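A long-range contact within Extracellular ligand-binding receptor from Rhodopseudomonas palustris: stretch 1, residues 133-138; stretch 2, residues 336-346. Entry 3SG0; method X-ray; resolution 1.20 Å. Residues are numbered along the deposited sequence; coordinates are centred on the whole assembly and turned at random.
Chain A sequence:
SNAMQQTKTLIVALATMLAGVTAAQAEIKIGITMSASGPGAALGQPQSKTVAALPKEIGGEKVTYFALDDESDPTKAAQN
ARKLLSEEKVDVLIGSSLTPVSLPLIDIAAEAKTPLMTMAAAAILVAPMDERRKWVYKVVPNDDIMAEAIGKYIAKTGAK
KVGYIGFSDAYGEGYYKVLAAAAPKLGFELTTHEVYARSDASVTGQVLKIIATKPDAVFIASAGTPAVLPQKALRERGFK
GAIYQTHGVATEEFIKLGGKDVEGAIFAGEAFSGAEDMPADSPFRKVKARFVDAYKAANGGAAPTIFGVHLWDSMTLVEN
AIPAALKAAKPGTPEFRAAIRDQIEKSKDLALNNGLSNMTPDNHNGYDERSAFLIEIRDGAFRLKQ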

ATOM      1  N   ARG A 133      -4.821  17.211  -4.001  1.00  8.89           N
ATOM      2  CA  ARG A 133      -4.354  15.922  -4.477  1.00  8.36           C
ATOM      3  C   ARG A 133      -3.560  16.051  -5.775  1.00  8.68           C
ATOM      4  O   ARG A 133      -2.883  15.105  -6.182  1.00  8.12           O
ATOM      5  CB  ARG A 133      -5.527  14.942  -4.575  1.00  9.04           C
ATOM      6  CG  ARG A 133      -6.024  14.516  -3.202  1.00  9.19           C
ATOM      7  CD  ARG A 133      -7.452  13.978  -3.231  1.00  8.89           C
ATOM      8  NE  ARG A 133      -7.804  13.353  -1.958  1.00  9.56           N
ATOM      9  CZ  ARG A 133      -8.135  13.999  -0.846  1.00  9.59           C
ATOM     10  NH1 ARG A 133      -8.228  15.327  -0.833  1.00 10.94           N
ATOM     11  NH2 ARG A 133      -8.381  13.309   0.261  1.00 11.33           N
ATOM     12  N   LYS A 134      -3.584  17.233  -6.405  1.00  9.25           N
ATOM     13  CA  LYS A 134      -2.676  17.513  -7.513  1.00  8.99           C
ATOM     14  C   LYS A 134      -1.226  17.293  -7.119  1.00  8.66           C
ATOM     15  O   LYS A 134      -0.379  17.061  -7.978  1.00  9.31           O
ATOM     16  CB  LYS A 134      -2.803  18.958  -7.995  1.00 12.26           C
ATOM     17  CG  LYS A 134      -3.861  19.194  -9.027  1.00 12.83           C
ATOM     18  CD  LYS A 134      -3.590  18.481 -10.336  1.00 11.48           C
ATOM     19  CE  LYS A 134      -4.823  18.625 -11.178  1.00 11.92           C
ATOM     20  NZ  LYS A 134      -4.688  17.835 -12.410  1.00 14.06           N
ATOM     21  N   TRP A 135      -0.936  17.425  -5.825  1.00  7.93           N
ATOM     22  CA  TRP A 135       0.425  17.292  -5.319  1.00  8.28           C
ATOM     23  C   TRP A 135       0.765  15.878  -4.859  1.00  8.00           C
ATOM     24  O   TRP A 135       1.890  15.643  -4.431  1.00  9.64           O
ATOM     25  CB  TRP A 135       0.674  18.314  -4.195  1.00  8.86           C
ATOM     26  CG  TRP A 135       0.680  19.705  -4.728  1.00  7.94           C
ATOM     27  CD1 TRP A 135      -0.369  20.567  -4.786  1.00  9.26           C
ATOM     28  CD2 TRP A 135       1.783  20.369  -5.348  1.00  8.46           C
ATOM     29  NE1 TRP A 135       0.013  21.737  -5.393  1.00  9.57           N
ATOM     30  CE2 TRP A 135       1.335  21.643  -5.744  1.00  9.34           C
ATOM     31  CE3 TRP A 135       3.117  20.012  -5.595  1.00  8.79           C
ATOM     32  CZ2 TRP A 135       2.168  22.561  -6.382  1.00 10.33           C
ATOM     33  CZ3 TRP A 135       3.944  20.926  -6.223  1.00  9.88           C
ATOM     34  CH2 TRP A 135       3.465  22.183  -6.615  1.00 10.43           C
ATOM     35  N   VAL A 136      -0.172  14.940  -4.959  1.00  7.27           N
ATOM     36  CA  VAL A 136      -0.005  13.618  -4.365  1.00  7.31           C
ATOM     37  C   VAL A 136      -0.003  12.530  -5.430  1.00  7.41           C
ATOM     38  O   VAL A 136      -0.838  12.546  -6.341  1.00  7.79           O
ATOM     39  CB  VAL A 136      -1.151  13.340  -3.363  1.00  7.59           C
ATOM     40  CG1 VAL A 136      -0.948  12.005  -2.640  1.00  9.11           C
ATOM     41  CG2 VAL A 136      -1.260  14.477  -2.369  1.00  9.25           C
ATOM     42  N   TYR A 137       0.929  11.586  -5.314  1.00  6.99           N
ATOM     43  CA  TYR A 137       0.983  10.409  -6.184  1.00  7.08           C
ATOM     44  C   TYR A 137       0.977   9.164  -5.319  1.00  6.95           C
ATOM     45  O   TYR A 137       1.317   9.223  -4.131  1.00  7.72           O
ATOM     46  CB  TYR A 137       2.212  10.463  -7.096  1.00  7.06           C
ATOM     47  CG  TYR A 137       2.114  11.607  -8.060  1.00  7.48           C
ATOM     48  CD1 TYR A 137       1.367  11.488  -9.223  1.00  8.35           C
ATOM     49  CD2 TYR A 137       2.709  12.831  -7.786  1.00  8.33           C
ATOM     50  CE1 TYR A 137       1.249  12.542 -10.102  1.00  8.10           C
ATOM     51  CE2 TYR A 137       2.579  13.899  -8.655  1.00  8.57           C
ATOM     52  CZ  TYR A 137       1.842  13.744  -9.810  1.00  8.45           C
ATOM     53  OH  TYR A 137       1.683  14.785 -10.701  1.00  9.42           O
ATOM     54  N   LYS A 138       0.620   8.031  -5.911  1.00  6.85           N
ATOM     55  CA  LYS A 138       0.310   6.855  -5.112  1.00  7.21           C
ATOM     56  C   LYS A 138       0.575   5.572  -5.881  1.00  6.48           C
ATOM     57  O   LYS A 138      -0.202   5.200  -6.761  1.00  7.59           O
ATOM     58  CB  LYS A 138      -1.164   6.937  -4.708  1.00  7.64           C
ATOM     59  CG  LYS A 138      -1.685   5.785  -3.883  1.00  7.50           C
ATOM     60  CD  LYS A 138      -3.117   6.065  -3.436  1.00  8.08           C
ATOM     61  CE  LYS A 138      -3.705   4.939  -2.626  1.00  7.49           C
ATOM     62  NZ  LYS A 138      -3.948   3.740  -3.469  1.00  7.64           N
ATOM     63  N   PHE A 336      11.721  23.612  -8.995  1.00 10.45           N
ATOM     64  CA  PHE A 336      12.153  22.227  -9.166  1.00 10.57           C
ATOM     65  C   PHE A 336      11.081  21.259  -8.665  1.00  9.32           C
ATOM     66  O   PHE A 336      10.747  20.279  -9.330  1.00  9.63           O
ATOM     67  CB  PHE A 336      13.476  22.017  -8.427  1.00 10.72           C
ATOM     68  CG  PHE A 336      14.051  20.632  -8.551  1.00 10.10           C
ATOM     69  CD1 PHE A 336      14.600  20.194  -9.746  1.00 11.88           C
ATOM     70  CD2 PHE A 336      14.095  19.791  -7.455  1.00 11.05           C
ATOM     71  CE1 PHE A 336      15.149  18.926  -9.848  1.00 12.81           C
ATOM     72  CE2 PHE A 336      14.653  18.530  -7.547  1.00 11.73           C
ATOM     73  CZ  PHE A 336      15.178  18.094  -8.744  1.00 11.59           C
ATOM     74  N   ARG A 337      10.531  21.548  -7.494  1.00  9.58           N
ATOM     75  CA  ARG A 337       9.462  20.719  -6.950  1.00  9.83           C
ATOM     76  C   ARG A 337       8.246  20.700  -7.877  1.00  9.84           C
ATOM     77  O   ARG A 337       7.627  19.661  -8.074  1.00  9.43           O
ATOM     78  CB  ARG A 337       9.059  21.204  -5.564  1.00 10.03           C
ATOM     79  CG  ARG A 337      10.210  21.185  -4.573  1.00 10.33           C
ATOM     80  CD  ARG A 337       9.751  21.298  -3.140  1.00 11.08           C
ATOM     81  NE  ARG A 337       8.910  22.459  -2.885  1.00 11.67           N
ATOM     82  CZ  ARG A 337       9.356  23.643  -2.479  1.00 11.85           C
ATOM     83  NH1 ARG A 337      10.659  23.861  -2.317  1.00 13.04           N
ATOM     84  NH2 ARG A 337       8.488  24.624  -2.260  1.00 14.56           N
ATOM     85  N   ALA A 338       7.904  21.858  -8.433  1.00  9.89           N
ATOM     86  CA  ALA A 338       6.760  21.954  -9.332  1.00  9.79           C
ATOM     87  C   ALA A 338       7.025  21.169 -10.610  1.00  9.56           C
ATOM     88  O   ALA A 338       6.120  20.560 -11.171  1.00  9.77           O
ATOM     89  CB  ALA A 338       6.435  23.414  -9.647  1.00 11.39           C
ATOM     90  N   ALA A 339       8.270  21.195 -11.086  1.00  9.48           N
ATOM     91  CA  ALA A 339       8.625  20.450 -12.285  1.00  9.97           C
ATOM     92  C   ALA A 339       8.512  18.948 -12.033  1.00  8.96           C
ATOM     93  O   ALA A 339       8.046  18.205 -12.886  1.00  9.60           O
ATOM     94  CB  ALA A 339      10.024  20.820 -12.762  1.00 10.43           C
ATOM     95  N   ILE A 340       8.938  18.491 -10.859  1.00  9.06           N
ATOM     96  CA  ILE A 340       8.735  17.084 -10.523  1.00  9.30           C
ATOM     97  C   ILE A 340       7.247  16.732 -10.535  1.00  8.45           C
ATOM     98  O   ILE A 340       6.847  15.717 -11.104  1.00  8.74           O
ATOM     99  CB  ILE A 340       9.363  16.717  -9.171  1.00  8.28           C
ATOM    100  CG1 ILE A 340      10.888  16.845  -9.252  1.00 10.12           C
ATOM    101  CG2 ILE A 340       8.968  15.296  -8.771  1.00  9.74           C
ATOM    102  CD1 ILE A 340      11.588  16.616  -7.939  1.00 11.91           C
ATOM    103  N   ARG A 341       6.436  17.568  -9.893  1.00  8.10           N
ATOM    104  CA  ARG A 341       4.996  17.331  -9.863  1.00  8.31           C
ATOM    105  C   ARG A 341       4.430  17.241 -11.284  1.00  8.88           C
ATOM    106  O   ARG A 341       3.627  16.354 -11.588  1.00  9.06           O
ATOM    107  CB  ARG A 341       4.285  18.437  -9.073  1.00  8.86           C
ATOM    108  CG  ARG A 341       2.836  18.097  -8.674  1.00  8.73           C
ATOM    109  CD  ARG A 341       1.863  19.269  -8.861  1.00  9.62           C
ATOM    110  NE  ARG A 341       1.725  19.587 -10.276  1.00  9.70           N
ATOM    111  CZ  ARG A 341       0.943  18.930 -11.126  1.00  8.80           C
ATOM    112  NH1 ARG A 341       0.152  17.953 -10.696  1.00  9.00           N
ATOM    113  NH2 ARG A 341       0.923  19.264 -12.413  1.00 10.95           N
ATOM    114  N   ASP A 342       4.832  18.174 -12.144  1.00  8.84           N
ATOM    115  CA  ASP A 342       4.375  18.193 -13.535  1.00  9.78           C
ATOM    116  C   ASP A 342       4.802  16.941 -14.289  1.00 10.02           C
ATOM    117  O   ASP A 342       4.051  16.397 -15.099  1.00 11.38           O
ATOM    118  CB  ASP A 342       4.943  19.411 -14.288  1.00 11.29           C
ATOM    119  CG  ASP A 342       4.334  20.738 -13.854  1.00 13.97           C
ATOM    120  OD1 ASP A 342       3.233  20.763 -13.275  1.00 14.15           O
ATOM    121  OD2 ASP A 342       4.959  21.786 -14.131  1.00 16.39           O
ATOM    122  N   GLN A 343       6.029  16.496 -14.050  1.00  9.56           N
ATOM    123  CA  GLN A 343       6.579  15.392 -14.817  1.00 10.42           C
ATOM    124  C   GLN A 343       5.991  14.035 -14.425  1.00  9.66           C
ATOM    125  O   GLN A 343       5.739  13.194 -15.291  1.00 10.65           O
ATOM    126  CB  GLN A 343       8.101  15.372 -14.687  1.00 12.02           C
ATOM    127  CG  GLN A 343       8.795  16.543 -15.365  1.00 16.41           C
ATOM    128  CD  GLN A 343       8.450  16.644 -16.841  1.00 19.20           C
ATOM    129  OE1 GLN A 343       8.610  15.680 -17.592  1.00 17.54           O
ATOM    130  NE2 GLN A 343       7.953  17.806 -17.261  1.00 25.01           N
ATOM    131  N   ILE A 344       5.767  13.794 -13.133  1.00  9.35           N
ATOM    132  CA  ILE A 344       5.249  12.487 -12.727  1.00  9.47           C
ATOM    133  C   ILE A 344       3.864  12.261 -13.334  1.00  9.11           C
ATOM    134  O   ILE A 344       3.509  11.152 -13.715  1.00 10.09           O
ATOM    135  CB  ILE A 344       5.241  12.325 -11.203  1.00  8.35           C
ATOM    136  CG1 ILE A 344       6.683  12.363 -10.683  1.00 10.02           C
ATOM    137  CG2 ILE A 344       4.553  11.023 -10.820  1.00  9.41           C
ATOM    138  CD1 ILE A 344       6.801  12.315  -9.172  1.00 10.33           C
ATOM    139  N   GLU A 345       3.104  13.344 -13.457  1.00  9.63           N
ATOM    140  CA  GLU A 345       1.765  13.328 -14.018  1.00 10.56           C
ATOM    141  C   GLU A 345       1.734  12.836 -15.462  1.00 10.67           C
ATOM    142  O   GLU A 345       0.676  12.446 -15.954  1.00 11.92           O
ATOM    143  CB  GLU A 345       1.216  14.757 -13.940  1.00 12.59           C
ATOM    144  CG  GLU A 345      -0.254  14.928 -14.170  1.00 14.05           C
ATOM    145  CD  GLU A 345      -0.717  16.258 -13.619  1.00 12.03           C
ATOM    146  OE1 GLU A 345      -1.381  16.241 -12.570  1.00 10.78           O
ATOM    147  OE2 GLU A 345      -0.406  17.318 -14.221  1.00 13.47           O
ATOM    148  N   LYS A 346       2.890  12.866 -16.122  1.00 10.60           N
ATOM    149  CA  LYS A 346       3.022  12.475 -17.528  1.00 12.37           C
ATOM    150  C   LYS A 346       3.530  11.047 -17.699  1.00 13.48           C
ATOM    151  O   LYS A 346       3.679  10.574 -18.829  1.00 14.60           O
ATOM    152  CB  LYS A 346       3.985  13.416 -18.247  1.00 13.95           C
ATOM    153  CG  LYS A 346       3.586  14.875 -18.210  1.00 15.01           C
ATOM    154  CD  LYS A 346       4.676  15.736 -18.831  1.00 19.98           C
ATOM    155  CE  LYS A 346       4.426  17.210 -18.598  1.00 27.17           C
ATOM    156  NZ  LYS A 346       5.521  18.029 -19.189  1.00 30.30           N
TER
HETATM  157  O   HOH W   1      -2.550  18.971 -13.882  1.00 14.92           O

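The first stretch changes form as it runs: residues 133-135 make a single 3-10 turn, held by the bond from V136 N to R133 O (3.0 Å), and the chain then extends into a strand from V136 onward. Most of the second stretch is helix that begins earlier in the chain, with regular backbone bonds such as R341 N to R337 O (3.0 Å). Touching residues lie at least 202 positions apart in the sequence, so the contact is made by the fold. The backbones come nearest at W135 and R341, whose CA atoms are 6.4 Å apart; farther along, Y137 CA and I344 CA lie 8.1 Å apart. Side chains must fill such a gap, and together the two stretches bury 424 Å².

R341 is the hub. Its CA-to-CB bond points toward the first stretch, and its long chain lets the aliphatic part and the charged end do different work. The methylene R341 CD rests over one face of the W135 indole, 3.6 Å from the centroid of the W135 six-membered ring, a CH-π contact suited to a broad, polarizable surface. W135 itself starts away from the helix, but its end comes nearer, and W135 CH2 reaches A338 CB at 4.4 Å; alanine's short side chain adds only a methyl here, and W135 CH2 also lies 4.3 Å from A338 CA.

Beyond CD, the planar guanidinium offers several N-H groups in fixed directions. R341 NH1 donates to K134 O at 2.9 Å with a nearly straight angle of 164°, satisfying a carbonyl of the 3-10 turn. R341 NH1 also donates to E345 OE1 (3.0 Å), while R341 NH2 donates to E345 OE2 (3.0 Å) and to D342 OD1 (2.9 Å). These carboxylates, from the arginine's own stretch, form salt bridges with the guanidinium and help hold it in position for the bond across to K134.

E345 also links to the lysine of the first stretch. K134 NZ and E345 OE1 form a long salt bridge at 3.7 Å, supplemented by water 1, which accepts from K134 NZ (2.8 Å) and donates to E345 OE2 (2.7 Å).

Y137 combines apolar and polar roles. Its CA-to-CB bond points toward the helix, and the face of its ring receives I344 CG2, 3.6 Å from the Y137 ring centroid: a branched aliphatic side chain against a flat aromatic one, both buried. At the far end of the ring, Y137 OH donates to R341 O at 2.7 Å. A phenol suits this place because its hydrocarbon ring packs against isoleucine while its hydroxyl reaches a backbone carbonyl.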